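Local coordinates for aldehyde dehydrogenase (Trypanosoma brucei, PDB 5MYP) that probably oxidises aldehydes to carboxylic acids in the glycosome, with NAD+ as the electron acceptor, at the interface of chains A and B. Numbering follows the deposited sequence. Chains: chain A/B, Aldehyde dehydrogenase.

The interface of chains A and B. Residues chain A 101-103, 106, 460; chain B 425, 428-430.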
ATOM      1  N   THR A 101       7.823  -5.756 -18.579  1.00 22.65           N
ATOM      2  CA  THR A 101       9.023  -5.423 -19.340  1.00 22.77           C
ATOM      3  C   THR A 101      10.241  -5.967 -18.598  1.00 22.19           C
ATOM      4  O   THR A 101      10.543  -5.515 -17.482  1.00 21.75           O
ATOM      5  CB  THR A 101       9.158  -3.897 -19.526  1.00 23.14           C
ATOM      6  OG1 THR A 101       8.001  -3.402 -20.209  1.00 23.67           O
ATOM      7  CG2 THR A 101      10.417  -3.543 -20.326  1.00 23.61           C
ATOM      8  N   MET A 102      10.919  -6.940 -19.212  1.00 21.79           N
ATOM      9  CA  MET A 102      12.069  -7.606 -18.605  1.00 21.51           C
ATOM     10  C   MET A 102      13.386  -7.122 -19.204  1.00 22.01           C
ATOM     11  O   MET A 102      13.464  -6.855 -20.399  1.00 21.51           O
ATOM     12  CB  MET A 102      11.940  -9.122 -18.763  1.00 21.27           C
ATOM     13  CG  MET A 102      10.681  -9.736 -18.143  1.00 20.95           C
ATOM     14  SD  MET A 102      10.426  -9.323 -16.402  1.00 20.55           S
ATOM     15  CE  MET A 102      11.881 -10.034 -15.630  1.00 20.53           C
ATOM     16  N   GLU A 103      14.401  -7.003 -18.351  1.00 22.21           N
ATOM     17  CA  GLU A 103      15.733  -6.509 -18.727  1.00 23.25           C
ATOM     18  C   GLU A 103      16.793  -7.431 -18.119  1.00 23.56           C
ATOM     19  O   GLU A 103      16.553  -8.064 -17.088  1.00 24.11           O
ATOM     20  CB  GLU A 103      15.887  -5.056 -18.255  1.00 23.72           C
ATOM     21  CG  GLU A 103      17.298  -4.483 -18.207  1.00 24.19           C
ATOM     22  CD  GLU A 103      17.328  -2.979 -17.967  1.00 24.36           C
ATOM     23  OE1 GLU A 103      16.266  -2.313 -17.943  1.00 24.26           O
ATOM     24  OE2 GLU A 103      18.439  -2.439 -17.793  1.00 25.13           O
ATOM     25  N   ALA A 106      16.926 -12.093 -16.955  1.00 24.57           N
ATOM     26  CA  ALA A 106      15.517 -12.483 -16.806  1.00 24.30           C
ATOM     27  C   ALA A 106      14.674 -12.305 -18.078  1.00 24.03           C
ATOM     28  O   ALA A 106      13.621 -12.934 -18.207  1.00 23.62           O
ATOM     29  CB  ALA A 106      14.882 -11.725 -15.650  1.00 24.28           C
ATOM     30  N   MET A 460       7.717 -16.440 -12.658  1.00 18.34           N
ATOM     31  CA  MET A 460       8.854 -16.619 -13.566  1.00 19.70           C
ATOM     32  C   MET A 460       8.958 -18.096 -13.929  1.00 20.93           C
ATOM     33  O   MET A 460       9.116 -18.934 -13.043  1.00 20.48           O
ATOM     34  CB  MET A 460      10.150 -16.160 -12.890  1.00 20.05           C
ATOM     35  CG  MET A 460      11.427 -16.584 -13.612  1.00 20.36           C
ATOM     36  SD  MET A 460      12.929 -15.977 -12.843  1.00 21.37           S
ATOM     37  CE  MET A 460      13.073 -14.357 -13.585  1.00 21.40           C
TER
ATOM     38  N   HIS B 425      14.573 -15.276  -9.097  1.00 14.92           N
ATOM     39  CA  HIS B 425      13.580 -14.230  -9.379  1.00 15.12           C
ATOM     40  C   HIS B 425      13.828 -12.906  -8.646  1.00 15.27           C
ATOM     41  O   HIS B 425      13.429 -11.857  -9.140  1.00 15.26           O
ATOM     42  CB  HIS B 425      12.153 -14.720  -9.089  1.00 14.90           C
ATOM     43  CG  HIS B 425      11.857 -14.900  -7.631  1.00 14.61           C
ATOM     44  ND1 HIS B 425      12.480 -15.854  -6.855  1.00 14.54           N
ATOM     45  CD2 HIS B 425      10.990 -14.258  -6.814  1.00 14.59           C
ATOM     46  CE1 HIS B 425      12.022 -15.779  -5.617  1.00 14.67           C
ATOM     47  NE2 HIS B 425      11.114 -14.821  -5.565  1.00 14.51           N
ATOM     48  N   ALA B 428      15.672 -10.551 -10.822  1.00 17.57           N
ATOM     49  CA  ALA B 428      15.064 -10.383 -12.144  1.00 17.63           C
ATOM     50  C   ALA B 428      14.598  -8.944 -12.331  1.00 17.74           C
ATOM     51  O   ALA B 428      13.719  -8.464 -11.604  1.00 17.79           O
ATOM     52  CB  ALA B 428      13.891 -11.334 -12.317  1.00 17.71           C
ATOM     53  N   ASP B 429      15.188  -8.261 -13.314  1.00 17.33           N
ATOM     54  CA  ASP B 429      14.857  -6.873 -13.609  1.00 17.03           C
ATOM     55  C   ASP B 429      13.549  -6.824 -14.402  1.00 16.44           C
ATOM     56  O   ASP B 429      13.509  -7.182 -15.586  1.00 16.09           O
ATOM     57  CB  ASP B 429      16.008  -6.214 -14.385  1.00 17.58           C
ATOM     58  CG  ASP B 429      15.847  -4.714 -14.530  1.00 17.89           C
ATOM     59  OD1 ASP B 429      14.703  -4.218 -14.561  1.00 18.18           O
ATOM     60  OD2 ASP B 429      16.883  -4.032 -14.646  1.00 18.59           O
ATOM     61  N   GLY B 430      12.489  -6.359 -13.742  1.00 15.39           N
ATOM     62  CA  GLY B 430      11.152  -6.298 -14.333  1.00 15.11           C
ATOM     63  C   GLY B 430      10.045  -6.882 -13.472  1.00 14.70           C
ATOM     64  O   GLY B 430       8.872  -6.655 -13.755  1.00 14.65           O
TER
HETATM   65  O   HOH W   1      17.166  -9.468 -14.846  1.00 15.98           O
HETATM   66  O   HOH W   2      12.545  -4.027 -16.280  1.00 22.12           O
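The backbone carbonyl O of B:Asp429 accepts a hydrogen bond from the amide N of A:Glu103 at 2.9 Å, and CE of A:Met102 rests 3.3 Å from the same B:Asp429 O as a non-bonding contact. The donor lies in the carbonyl plane, with an angle of 158° at the hydrogen, and the pair forms an antiparallel beta bridge between loops of the two subunits. Water extends this pairing on both flanks. Water 1 joins the amide N of B:Asp429 (2.8 Å, almost straight) to the carbonyl O of A:Glu103, while water 2 links carboxylate OD1 of B:Asp429 to the carbonyl O of A:Thr101. Backbone pairing and bridging water, rather than opposite charges, appear to set this part of the contact. The carboxylates of A:Glu103 and B:Asp429 in fact run alongside each other, nearly parallel (16° between planes), each with CG anti to its backbone N; OD2 of B:Asp429 stands 3.5 Å from CD of A:Glu103, a proximity that might raise the pKa of one acid.

On the other side of the bridge the contact turns apolar. A:Met102, bent at chi2 and chi3, folds its SD against CA of B:Gly430 at 3.7 Å. The methyl of B:Ala428 is tightly packed, 3.4 Å from CE of A:Met460 and 3.5 Å from CB of A:Ala106. A:Met460 extends as far as SD, which passes obliquely by CA and CB of B:His425, and then bends (chi3 -86°) to present CE to the alanine.

This patch of the two-fold interface, likely the family's common dimer, joins 3-10 helix 104-108, the loop entering it and strand 454-461 to 3-10 helix 424-427 and its following loop, its centre about 31 Å from A:Glu223, the predicted active-site glutamate.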